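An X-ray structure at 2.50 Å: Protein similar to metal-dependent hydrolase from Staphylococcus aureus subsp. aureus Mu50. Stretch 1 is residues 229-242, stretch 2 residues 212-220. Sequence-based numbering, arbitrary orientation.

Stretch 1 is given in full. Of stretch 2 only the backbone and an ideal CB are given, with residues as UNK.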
ATOM      1  N   SER A 229       5.366  10.533  12.803  1.00 28.40           N
ATOM      2  CA  SER A 229       5.338  11.315  14.034  1.00 29.09           C
ATOM      3  C   SER A 229       5.428  12.790  13.679  1.00 30.52           C
ATOM      4  O   SER A 229       4.673  13.605  14.175  1.00 31.80           O
ATOM      5  CB  SER A 229       6.513  10.948  14.931  1.00 28.83           C
ATOM      6  OG  SER A 229       6.337   9.658  15.456  1.00 30.82           O
ATOM      7  N   ILE A 230       6.376  13.122  12.818  1.00 30.84           N
ATOM      8  CA  ILE A 230       6.560  14.487  12.391  1.00 32.08           C
ATOM      9  C   ILE A 230       5.293  14.970  11.670  1.00 33.11           C
ATOM     10  O   ILE A 230       4.797  16.066  11.932  1.00 35.72           O
ATOM     11  CB  ILE A 230       7.784  14.588  11.464  1.00 30.93           C
ATOM     12  CG1 ILE A 230       9.032  14.188  12.257  1.00 32.79           C
ATOM     13  CG2 ILE A 230       7.900  15.990  10.886  1.00 31.81           C
ATOM     14  CD1 ILE A 230      10.255  13.935  11.412  1.00 31.23           C
ATOM     15  N   ARG A 231       4.767  14.145  10.773  1.00 32.05           N
ATOM     16  CA  ARG A 231       3.569  14.507  10.045  1.00 31.03           C
ATOM     17  C   ARG A 231       2.460  14.906  11.007  1.00 31.91           C
ATOM     18  O   ARG A 231       1.847  15.952  10.850  1.00 32.03           O
ATOM     19  CB  ARG A 231       3.087  13.345   9.177  1.00 30.91           C
ATOM     20  CG  ARG A 231       1.798  13.626   8.399  1.00 29.98           C
ATOM     21  CD  ARG A 231       1.311  12.366   7.672  1.00 30.65           C
ATOM     22  NE  ARG A 231       0.007  12.547   7.047  1.00 31.30           N
ATOM     23  CZ  ARG A 231      -0.186  13.003   5.808  1.00 31.77           C
ATOM     24  NH1 ARG A 231       0.853  13.326   5.041  1.00 31.70           N
ATOM     25  NH2 ARG A 231      -1.422  13.133   5.329  1.00 30.13           N
ATOM     26  N   GLU A 232       2.207  14.077  12.011  1.00 32.03           N
ATOM     27  CA  GLU A 232       1.145  14.354  12.987  1.00 34.86           C
ATOM     28  C   GLU A 232       1.424  15.607  13.816  1.00 34.17           C
ATOM     29  O   GLU A 232       0.539  16.441  14.002  1.00 34.12           O
ATOM     30  CB  GLU A 232       0.943  13.154  13.922  1.00 37.38           C
ATOM     31  CG  GLU A 232       0.512  11.892  13.224  1.00 40.99           C
ATOM     32  CD  GLU A 232      -0.881  11.995  12.630  1.00 44.97           C
ATOM     33  OE1 GLU A 232      -1.858  12.139  13.398  1.00 48.24           O
ATOM     34  OE2 GLU A 232      -1.000  11.934  11.397  1.00 48.17           O
ATOM     35  N   LYS A 233       2.644  15.728  14.321  1.00 34.24           N
ATOM     36  CA  LYS A 233       3.031  16.887  15.117  1.00 34.70           C
ATOM     37  C   LYS A 233       2.954  18.173  14.297  1.00 36.36           C
ATOM     38  O   LYS A 233       2.486  19.196  14.796  1.00 37.06           O
ATOM     39  CB  LYS A 233       4.459  16.709  15.658  1.00 33.42           C
ATOM     40  CG  LYS A 233       4.598  15.594  16.695  1.00 33.84           C
ATOM     41  CD  LYS A 233       6.037  15.395  17.132  1.00 31.86           C
ATOM     42  CE  LYS A 233       6.531  16.550  17.961  1.00 31.47           C
ATOM     43  NZ  LYS A 233       7.955  16.334  18.337  1.00 33.30           N
ATOM     44  N   GLU A 234       3.413  18.120  13.046  1.00 37.43           N
ATOM     45  CA  GLU A 234       3.388  19.295  12.174  1.00 38.97           C
ATOM     46  C   GLU A 234       1.983  19.870  12.025  1.00 39.23           C
ATOM     47  O   GLU A 234       1.814  21.085  11.956  1.00 39.85           O
ATOM     48  CB  GLU A 234       3.941  18.953  10.787  1.00 40.40           C
ATOM     49  CG  GLU A 234       3.712  20.055   9.756  1.00 44.60           C
ATOM     50  CD  GLU A 234       4.173  19.678   8.351  1.00 48.13           C
ATOM     51  OE1 GLU A 234       3.716  18.640   7.836  1.00 47.89           O
ATOM     52  OE2 GLU A 234       4.987  20.423   7.762  1.00 49.05           O
ATOM     53  N   ARG A 235       0.973  19.007  12.008  1.00 39.10           N
ATOM     54  CA  ARG A 235      -0.384  19.484  11.836  1.00 39.84           C
ATOM     55  C   ARG A 235      -1.198  19.672  13.115  1.00 39.60           C
ATOM     56  O   ARG A 235      -1.918  20.659  13.248  1.00 38.87           O
ATOM     57  CB  ARG A 235      -1.141  18.574  10.861  1.00 40.87           C
ATOM     58  CG  ARG A 235      -2.289  17.821  11.490  1.00 44.06           C
ATOM     59  CD  ARG A 235      -3.170  17.144  10.463  1.00 46.27           C
ATOM     60  NE  ARG A 235      -4.279  16.478  11.131  1.00 49.79           N
ATOM     61  CZ  ARG A 235      -4.164  15.372  11.857  1.00 51.45           C
ATOM     62  NH1 ARG A 235      -2.976  14.791  12.002  1.00 51.36           N
ATOM     63  NH2 ARG A 235      -5.230  14.862  12.463  1.00 52.45           N
HETATM   64  N   MSE A 236      -1.089  18.740  14.054  1.00 38.66           N
HETATM   65  CA  MSE A 236      -1.844  18.826  15.306  1.00 38.35           C
HETATM   66  C   MSE A 236      -1.490  20.018  16.188  1.00 39.95           C
HETATM   67  O   MSE A 236      -2.361  20.823  16.518  1.00 40.65           O
HETATM   68  CB  MSE A 236      -1.669  17.551  16.130  1.00 36.66           C
HETATM   69  CG  MSE A 236      -2.131  16.325  15.413  1.00 37.00           C
HETATM   70 SE   MSE A 236      -1.927  14.811  16.596  1.00 33.60          SE
HETATM   71  CE  MSE A 236      -3.489  13.919  16.007  1.00 38.54           C
ATOM     72  N   ILE A 237      -0.220  20.128  16.577  1.00 38.07           N
ATOM     73  CA  ILE A 237       0.225  21.205  17.458  1.00 37.92           C
ATOM     74  C   ILE A 237      -0.221  22.614  17.047  1.00 37.70           C
ATOM     75  O   ILE A 237      -0.775  23.348  17.864  1.00 37.11           O
ATOM     76  CB  ILE A 237       1.758  21.130  17.658  1.00 36.76           C
ATOM     77  CG1 ILE A 237       2.091  19.819  18.375  1.00 37.45           C
ATOM     78  CG2 ILE A 237       2.257  22.305  18.476  1.00 34.06           C
ATOM     79  CD1 ILE A 237       3.574  19.556  18.588  1.00 37.29           C
ATOM     80  N   PRO A 238       0.007  23.013  15.786  1.00 37.79           N
ATOM     81  CA  PRO A 238      -0.427  24.359  15.398  1.00 38.28           C
ATOM     82  C   PRO A 238      -1.951  24.527  15.531  1.00 38.50           C
ATOM     83  O   PRO A 238      -2.441  25.589  15.910  1.00 38.62           O
ATOM     84  CB  PRO A 238       0.043  24.467  13.945  1.00 37.97           C
ATOM     85  CG  PRO A 238       1.282  23.616  13.932  1.00 37.28           C
ATOM     86  CD  PRO A 238       0.847  22.408  14.737  1.00 37.70           C
ATOM     87  N   TYR A 239      -2.686  23.467  15.212  1.00 38.23           N
ATOM     88  CA  TYR A 239      -4.145  23.488  15.301  1.00 37.73           C
ATOM     89  C   TYR A 239      -4.612  23.590  16.750  1.00 38.22           C
ATOM     90  O   TYR A 239      -5.437  24.433  17.084  1.00 39.45           O
ATOM     91  CB  TYR A 239      -4.733  22.225  14.672  1.00 38.27           C
ATOM     92  CG  TYR A 239      -6.227  22.089  14.867  1.00 38.58           C
ATOM     93  CD1 TYR A 239      -7.121  22.889  14.151  1.00 37.12           C
ATOM     94  CD2 TYR A 239      -6.743  21.210  15.818  1.00 38.88           C
ATOM     95  CE1 TYR A 239      -8.487  22.823  14.382  1.00 38.23           C
ATOM     96  CE2 TYR A 239      -8.105  21.138  16.060  1.00 40.35           C
ATOM     97  CZ  TYR A 239      -8.974  21.946  15.340  1.00 41.13           C
ATOM     98  OH  TYR A 239     -10.330  21.882  15.593  1.00 41.62           O
ATOM     99  N   PHE A 240      -4.091  22.719  17.605  1.00 37.93           N
ATOM    100  CA  PHE A 240      -4.459  22.727  19.005  1.00 39.11           C
ATOM    101  C   PHE A 240      -4.111  24.058  19.672  1.00 40.58           C
ATOM    102  O   PHE A 240      -4.813  24.508  20.587  1.00 41.29           O
ATOM    103  CB  PHE A 240      -3.773  21.581  19.745  1.00 39.33           C
ATOM    104  CG  PHE A 240      -4.301  20.224  19.383  1.00 38.93           C
ATOM    105  CD1 PHE A 240      -5.680  19.991  19.330  1.00 38.88           C
ATOM    106  CD2 PHE A 240      -3.430  19.173  19.108  1.00 37.27           C
ATOM    107  CE1 PHE A 240      -6.179  18.726  19.011  1.00 37.91           C
ATOM    108  CE2 PHE A 240      -3.919  17.906  18.789  1.00 37.33           C
ATOM    109  CZ  PHE A 240      -5.292  17.683  18.738  1.00 36.97           C
ATOM    110  N   ILE A 241      -3.029  24.683  19.221  1.00 39.43           N
ATOM    111  CA  ILE A 241      -2.625  25.968  19.772  1.00 41.10           C
ATOM    112  C   ILE A 241      -3.594  27.043  19.292  1.00 40.92           C
ATOM    113  O   ILE A 241      -4.073  27.854  20.073  1.00 39.97           O
ATOM    114  CB  ILE A 241      -1.180  26.331  19.358  1.00 40.97           C
ATOM    115  CG1 ILE A 241      -0.187  25.453  20.129  1.00 42.02           C
ATOM    116  CG2 ILE A 241      -0.899  27.799  19.641  1.00 40.57           C
ATOM    117  CD1 ILE A 241       1.271  25.697  19.775  1.00 41.32           C
ATOM    118  N   GLN A 242      -3.899  27.024  18.004  1.00 42.37           N
ATOM    119  CA  GLN A 242      -4.817  27.998  17.420  1.00 43.04           C
ATOM    120  C   GLN A 242      -6.175  27.911  18.126  1.00 44.12           C
ATOM    121  O   GLN A 242      -6.864  28.913  18.287  1.00 44.10           O
ATOM    122  CB  GLN A 242      -4.969  27.719  15.922  1.00 43.13           C
ATOM    123  CG  GLN A 242      -5.712  28.785  15.120  1.00 45.40           C
ATOM    124  CD  GLN A 242      -7.207  28.816  15.399  1.00 46.78           C
ATOM    125  OE1 GLN A 242      -7.887  27.788  15.352  1.00 47.67           O
ATOM    126  NE2 GLN A 242      -7.729  30.003  15.683  1.00 47.59           N
ATOM    127  N   UNK A 212       9.687  19.797  25.952  1.00 36.48           N
ATOM    128  CA  UNK A 212      10.897  19.972  25.159  1.00 37.07           C
ATOM    129  C   UNK A 212      10.783  19.353  23.760  1.00 38.66           C
ATOM    130  O   UNK A 212      11.662  19.551  22.924  1.00 39.62           O
ATOM    131  CB  UNK A 212      12.088  19.360  25.898  1.00 37.07           C
ATOM    132  N   UNK A 213       9.703  18.612  23.510  1.00 38.68           N
ATOM    133  CA  UNK A 213       9.496  17.988  22.214  1.00 39.26           C
ATOM    134  C   UNK A 213       8.494  18.740  21.331  1.00 39.88           C
ATOM    135  O   UNK A 213       7.954  18.180  20.379  1.00 39.93           O
ATOM    136  CB  UNK A 213       9.021  16.547  22.414  1.00 39.26           C
ATOM    137  N   UNK A 214       8.257  20.008  21.640  1.00 39.39           N
ATOM    138  CA  UNK A 214       7.317  20.791  20.861  1.00 39.38           C
ATOM    139  C   UNK A 214       7.706  20.921  19.389  1.00 37.90           C
ATOM    140  O   UNK A 214       6.842  20.908  18.517  1.00 38.43           O
ATOM    141  CB  UNK A 214       7.182  22.184  21.479  1.00 39.38           C
ATOM    142  N   UNK A 215       8.996  21.062  19.103  1.00 36.54           N
ATOM    143  CA  UNK A 215       9.433  21.169  17.710  1.00 37.45           C
ATOM    144  C   UNK A 215       9.070  19.843  17.026  1.00 37.60           C
ATOM    145  O   UNK A 215       9.510  18.778  17.447  1.00 38.76           O
ATOM    146  CB  UNK A 215      10.931  21.465  17.608  1.00 37.45           C
ATOM    147  N   UNK A 216       8.274  19.897  15.953  1.00 37.86           N
ATOM    148  CA  UNK A 216       7.905  18.651  15.284  1.00 38.15           C
ATOM    149  C   UNK A 216       9.087  17.760  14.900  1.00 38.30           C
ATOM    150  O   UNK A 216       8.955  16.524  14.869  1.00 39.25           O
ATOM    151  CB  UNK A 216       7.101  18.978  14.024  1.00 38.15           C
ATOM    152  N   UNK A 217      10.237  18.373  14.624  1.00 35.94           N
ATOM    153  CA  UNK A 217      11.427  17.615  14.247  1.00 34.18           C
ATOM    154  C   UNK A 217      12.098  16.907  15.428  1.00 35.38           C
ATOM    155  O   UNK A 217      12.952  16.038  15.240  1.00 36.12           O
ATOM    156  CB  UNK A 217      12.435  18.550  13.577  1.00 34.18           C
ATOM    157  N   UNK A 218      11.720  17.277  16.644  1.00 35.98           N
ATOM    158  CA  UNK A 218      12.305  16.680  17.834  1.00 36.49           C
ATOM    159  C   UNK A 218      11.504  15.464  18.303  1.00 36.43           C
ATOM    160  O   UNK A 218      10.728  15.559  19.252  1.00 38.02           O
ATOM    161  CB  UNK A 218      12.391  17.718  18.955  1.00 36.49           C
ATOM    162  N   UNK A 219      11.692  14.325  17.634  1.00 36.49           N
ATOM    163  CA  UNK A 219      10.992  13.101  18.007  1.00 34.02           C
ATOM    164  C   UNK A 219      11.970  12.099  18.620  1.00 32.86           C
ATOM    165  O   UNK A 219      13.161  12.114  18.307  1.00 31.58           O
ATOM    166  CB  UNK A 219      10.291  12.490  16.792  1.00 34.02           C
ATOM    167  N   UNK A 220      11.476  11.231  19.494  1.00 33.23           N
ATOM    168  CA  UNK A 220      12.345  10.248  20.133  1.00 32.30           C
ATOM    169  C   UNK A 220      12.834   9.211  19.117  1.00 30.67           C
ATOM    170  O   UNK A 220      12.216   9.015  18.058  1.00 30.75           O
ATOM    171  CB  UNK A 220      11.610   9.558  21.284  1.00 32.30           C
TER

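Stretch 1 is a helix, and the side chains of Ser-229, Ile-230, Lys-233, Ile-237 and Ile-241 line the side that meets stretch 2. The one charge offered among them is the ammonium group of Lys-233, which reaches into the loop and finds backbone carbonyls, so much of this contact places few demands on the side chains of the loop.

Position 212 lies out of reach, with no atom of the helix within 5.5 Å of its ideal CB, and stretch 1 sets no preference. It is alanine, Ala-212.

At 213, CA-to-CB points sideways and the ideal CB sits 4.2 Å from NZ of Lys-233. A second positive charge directed at the ammonium would be unwelcome, but most other residues would do, because the backbone makes the bond: NZ of Lys-233 donates to O of residue 213 at 2.8 Å. The residue is His-213, whose ring nitrogens are both hydrogen-bonded outside the two stretches.

The CB of 214 points away, yet the apolar ends of Ile-237 and Ile-241 lie within range of a long, flexible chain. Methionine, arginine or lysine could reach them. Lys-214 does so with an extended chain, all four chi angles t: its CE lies 3.8 Å from CD1 of Ile-241 and 4.3 Å from CG2 of Ile-237, while its amine is hydrogen-bonded elsewhere.

Position 215 points away from the helix and opens a type I turn that ends at 218. Asparagine, aspartate, serine or threonine would suit, since a short polar side chain can accept from the turn's NH groups. In Asn-215, OD1 takes the N of residue 217 at 2.8 Å; its backbone O receives NZ of Lys-233 at 3.0 Å and the N of residue 218 at 2.8 Å.

At 216 the backbone comes closest, with CA of residue 216 5.2 Å from CA of Lys-233, and the ideal CB lies 3.8 Å from CB of Lys-233. A compact residue fits, and phi of -53° at the second place of the turn admits proline as well as alanine or serine. Pro-216 packs its CB 3.9 Å from N of Glu-234, and its O lies 3.5 Å from CG1 of Ile-230.

The CB of 217 points away, with nothing of the helix within 5.5 Å. Polar residues would be tolerated, but a longer apolar chain could bend back to Ile-230. Leu-217 does this, bringing CD2 to 4.3 Å from CG2 of Ile-230.

Position 218 also points away, leaving its side chain largely unconstrained by the helix. It is Trp-218, and its indole plays little part here.

At 219, CA-to-CB points toward the helix, with CB of Ser-229 4.5 Å and CG1 of Ile-230 5.0 Å from the ideal CB. A modest apolar residue is indicated, and phi/psi of -110/152 is extended, as beta-branched residues favor. Val-219 places CG1 3.9 Å from CB of Ser-229 and 4.0 Å from CG1 of Ile-230.

Position 220 is again beyond the helix's reach; it is Thr-220.

Stretch 2 212-220: AHKNPLWVT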
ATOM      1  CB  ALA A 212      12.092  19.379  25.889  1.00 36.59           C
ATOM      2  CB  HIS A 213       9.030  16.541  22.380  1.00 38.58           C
ATOM      3  CG  HIS A 213      10.060  15.642  22.992  1.00 39.80           C
ATOM      4  ND1 HIS A 213      10.253  15.551  24.352  1.00 38.40           N
ATOM      5  CD2 HIS A 213      10.972  14.819  22.423  1.00 38.32           C
ATOM      6  CE1 HIS A 213      11.242  14.706  24.597  1.00 38.14           C
ATOM      7  NE2 HIS A 213      11.690  14.251  23.444  1.00 36.23           N
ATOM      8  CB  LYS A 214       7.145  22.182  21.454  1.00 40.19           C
ATOM      9  CG  LYS A 214       5.997  22.909  20.835  1.00 43.32           C
ATOM     10  CD  LYS A 214       6.020  24.384  21.150  1.00 44.90           C
ATOM     11  CE  LYS A 214       5.029  25.113  20.274  1.00 47.54           C
ATOM     12  NZ  LYS A 214       5.248  26.587  20.328  1.00 52.03           N
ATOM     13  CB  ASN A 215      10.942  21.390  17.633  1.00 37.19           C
ATOM     14  CG  ASN A 215      11.427  21.633  16.212  1.00 37.75           C
ATOM     15  OD1 ASN A 215      11.031  20.930  15.277  1.00 36.46           O
ATOM     16  ND2 ASN A 215      12.302  22.630  16.045  1.00 38.16           N
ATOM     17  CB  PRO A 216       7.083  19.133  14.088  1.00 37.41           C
ATOM     18  CG  PRO A 216       7.654  20.464  13.798  1.00 38.40           C
ATOM     19  CD  PRO A 216       7.834  21.064  15.174  1.00 37.28           C
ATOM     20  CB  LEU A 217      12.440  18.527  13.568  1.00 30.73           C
ATOM     21  CG  LEU A 217      12.003  19.146  12.236  1.00 33.60           C
ATOM     22  CD1 LEU A 217      13.111  20.030  11.688  1.00 32.93           C
ATOM     23  CD2 LEU A 217      11.638  18.052  11.249  1.00 29.28           C
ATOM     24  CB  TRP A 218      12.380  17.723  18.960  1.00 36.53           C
ATOM     25  CG  TRP A 218      13.448  18.788  18.767  1.00 37.72           C
ATOM     26  CD1 TRP A 218      13.812  19.386  17.592  1.00 37.22           C
ATOM     27  CD2 TRP A 218      14.237  19.411  19.792  1.00 37.20           C
ATOM     28  NE1 TRP A 218      14.775  20.340  17.822  1.00 38.02           N
ATOM     29  CE2 TRP A 218      15.053  20.379  19.164  1.00 39.08           C
ATOM     30  CE3 TRP A 218      14.330  19.252  21.177  1.00 37.90           C
ATOM     31  CZ2 TRP A 218      15.945  21.180  19.869  1.00 39.27           C
ATOM     32  CZ3 TRP A 218      15.221  20.053  21.887  1.00 38.38           C
ATOM     33  CH2 TRP A 218      16.015  21.007  21.227  1.00 39.36           C
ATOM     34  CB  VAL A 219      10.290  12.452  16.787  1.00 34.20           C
ATOM     35  CG1 VAL A 219       9.290  13.410  16.202  1.00 35.58           C
ATOM     36  CG2 VAL A 219      11.314  12.042  15.735  1.00 34.97           C
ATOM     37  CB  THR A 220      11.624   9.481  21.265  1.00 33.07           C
ATOM     38  OG1 THR A 220      10.868   8.406  20.706  1.00 32.54           O
ATOM     39  CG2 THR A 220      10.695  10.407  22.030  1.00 31.25           C
TER
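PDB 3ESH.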